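Local coordinates for mucus binding proteinn (Lactobacillus reuteri, PDB 4MT5), which probably binds mucin glycoproteins of gastrointestinal mucus at the bacterial cell surface, this chain being one repeat of the longer wall-anchored adhesin, at residues 4-9 against 30-35. Numbering follows the deposited sequence.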
loop_
_atom_site.group_PDB
_atom_site.type_symbol
_atom_site.label_atom_id
_atom_site.label_comp_id
_atom_site.label_asym_id
_atom_site.label_seq_id
_atom_site.Cartn_x
_atom_site.Cartn_y
_atom_site.Cartn_z
ATOM N N ALA A 4 -19.457 -36.434 -13.447
ATOM C CA ALA A 4 -18.886 -35.241 -14.031
ATOM C C ALA A 4 -18.394 -34.362 -12.895
ATOM O O ALA A 4 -19.061 -34.245 -11.867
ATOM C CB ALA A 4 -19.916 -34.525 -14.880
ATOM N N TYR A 5 -17.215 -33.770 -13.068
ATOM C CA TYR A 5 -16.603 -32.956 -12.020
ATOM C C TYR A 5 -16.603 -31.488 -12.431
ATOM O O TYR A 5 -16.330 -31.160 -13.585
ATOM C CB TYR A 5 -15.153 -33.388 -11.748
ATOM C CG TYR A 5 -14.969 -34.749 -11.122
ATOM C CD1 TYR A 5 -15.455 -35.028 -9.847
ATOM C CD2 TYR A 5 -14.279 -35.750 -11.791
ATOM C CE1 TYR A 5 -15.275 -36.285 -9.262
ATOM C CE2 TYR A 5 -14.092 -37.002 -11.215
ATOM C CZ TYR A 5 -14.590 -37.262 -9.953
ATOM O OH TYR A 5 -14.399 -38.508 -9.396
ATOM N N VAL A 6 -16.898 -30.603 -11.486
ATOM C CA VAL A 6 -16.802 -29.172 -11.734
ATOM C C VAL A 6 -15.817 -28.618 -10.706
ATOM O O VAL A 6 -16.066 -28.685 -9.501
ATOM C CB VAL A 6 -18.183 -28.495 -11.622
ATOM C CG1 VAL A 6 -18.068 -27.008 -11.843
ATOM C CG2 VAL A 6 -19.150 -29.101 -12.627
ATOM N N LYS A 7 -14.677 -28.119 -11.178
ATOM C CA LYS A 7 -13.550 -27.810 -10.288
ATOM C C LYS A 7 -13.251 -26.313 -10.307
ATOM O O LYS A 7 -12.909 -25.753 -11.351
ATOM C CB LYS A 7 -12.311 -28.630 -10.694
ATOM C CG LYS A 7 -11.044 -28.329 -9.920
ATOM C CD LYS A 7 -9.944 -29.407 -10.106
ATOM C CE LYS A 7 -9.229 -29.287 -11.455
ATOM N NZ LYS A 7 -8.089 -30.247 -11.615
ATOM N N TYR A 8 -13.405 -25.668 -9.153
ATOM C CA TYR A 8 -13.167 -24.236 -9.016
ATOM C C TYR A 8 -11.762 -24.011 -8.491
ATOM O O TYR A 8 -11.443 -24.431 -7.380
ATOM C CB TYR A 8 -14.159 -23.615 -8.031
ATOM C CG TYR A 8 -15.614 -23.740 -8.403
ATOM C CD1 TYR A 8 -16.289 -22.686 -8.997
ATOM C CD2 TYR A 8 -16.320 -24.918 -8.151
ATOM C CE1 TYR A 8 -17.643 -22.805 -9.340
ATOM C CE2 TYR A 8 -17.664 -25.046 -8.491
ATOM C CZ TYR A 8 -18.319 -23.985 -9.083
ATOM O OH TYR A 8 -19.645 -24.105 -9.416
ATOM N N VAL A 9 -10.942 -23.316 -9.276
ATOM C CA VAL A 9 -9.520 -23.160 -8.988
ATOM C C VAL A 9 -9.088 -21.714 -8.734
ATOM O O VAL A 9 -9.373 -20.825 -9.510
ATOM C CB VAL A 9 -8.689 -23.693 -10.158
ATOM C CG1 VAL A 9 -7.243 -23.505 -9.884
ATOM C CG2 VAL A 9 -8.982 -25.145 -10.387
ATOM N N ILE A 30 -26.955 -32.226 -17.085
ATOM C CA ILE A 30 -26.427 -32.141 -15.734
ATOM C C ILE A 30 -27.161 -31.017 -15.035
ATOM O O ILE A 30 -27.090 -29.880 -15.496
ATOM C CB ILE A 30 -24.920 -31.865 -15.736
ATOM C CG1 ILE A 30 -24.228 -32.842 -16.685
ATOM C CG2 ILE A 30 -24.370 -32.018 -14.347
ATOM C CD1 ILE A 30 -22.764 -32.715 -16.728
ATOM N N PRO A 31 -27.897 -31.340 -13.944
ATOM C CA PRO A 31 -28.744 -30.413 -13.173
ATOM C C PRO A 31 -27.915 -29.467 -12.305
ATOM O O PRO A 31 -27.934 -29.560 -11.077
ATOM C CB PRO A 31 -29.564 -31.348 -12.292
ATOM C CG PRO A 31 -28.672 -32.507 -12.068
ATOM C CD PRO A 31 -27.897 -32.689 -13.350
ATOM N N TYR A 32 -27.218 -28.543 -12.956
ATOM C CA TYR A 32 -26.182 -27.784 -12.299
ATOM C C TYR A 32 -25.877 -26.510 -13.060
ATOM O O TYR A 32 -26.037 -26.443 -14.280
ATOM C CB TYR A 32 -24.931 -28.641 -12.247
ATOM C CG TYR A 32 -23.781 -28.059 -11.471
ATOM C CD1 TYR A 32 -23.723 -28.177 -10.093
ATOM C CD2 TYR A 32 -22.739 -27.421 -12.115
ATOM C CE1 TYR A 32 -22.669 -27.664 -9.376
ATOM C CE2 TYR A 32 -21.675 -26.905 -11.403
ATOM C CZ TYR A 32 -21.643 -27.030 -10.036
ATOM O OH TYR A 32 -20.583 -26.517 -9.322
ATOM N N SER A 33 -25.431 -25.501 -12.323
ATOM C CA SER A 33 -24.961 -24.254 -12.909
ATOM C C SER A 33 -23.786 -23.741 -12.079
ATOM O O SER A 33 -23.717 -24.014 -10.879
ATOM C CB SER A 33 -26.087 -23.214 -12.939
ATOM O OG SER A 33 -25.576 -21.923 -13.222
ATOM N N THR A 34 -22.870 -23.004 -12.704
ATOM C CA THR A 34 -21.741 -22.430 -11.969
ATOM C C THR A 34 -22.057 -21.055 -11.387
ATOM O O THR A 34 -21.210 -20.435 -10.746
ATOM C CB THR A 34 -20.475 -22.302 -12.839
ATOM O OG1 THR A 34 -20.732 -21.427 -13.945
ATOM C CG2 THR A 34 -20.033 -23.661 -13.351
ATOM N N ALA A 35 -23.274 -20.584 -11.625
ATOM C CA ALA A 35 -23.738 -19.305 -11.108
ATOM C C ALA A 35 -23.443 -19.138 -9.619
ATOM O O ALA A 35 -22.594 -18.325 -9.231
ATOM C CB ALA A 35 -25.235 -19.151 -11.375
HETATM O O HOH W 1 -22.671 -23.671 -8.272
#
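Tyr8 and Tyr32 point their phenol ends at one another, and Tyr8 OH lies 2.6 Å from Tyr32 OH, which sits at the edge of the Tyr8 ring, in its plane. Tyr32 OH is also hydrogen-bonded to Asp20 of the adjoining strand, while a water that donates to Ser33 O (2.8 Å) lies within hydrogen-bonding distance of Tyr8 OH. Tyrosine suits both places: a long flat side chain carries a hydroxyl across from strand to loop, and a phenol OH can both donate and accept.

Apolar contacts continue along strand 4-9, whose alternate residues Ala4, Val6 and Tyr8 turn to the loop. Branched Val6 rests both methyls obliquely against Tyr32 at CE2, with Val6 CG2 to Tyr32 CE2 at 3.6 Å. Tyr32 extends this far because its CG is anti to the backbone N (chi1 -174°). Small Ala4 leaves room for the Ile30 tip, Ala4 CB to Ile30 CD1 3.8 Å.

In the loop, the short Ser33 hydroxyl can reach a backbone N-H: OG accepts from Ala35 N (3.1 Å), capping the start of helix 35-42. Thr34 OG1 is hydrogen-bonded to Asp51, its methyl facing Val6. The contact thus packs the helix-entry loop on the sheet of a ubiquitin-like beta-grasp fold, within the mucin-binding domain.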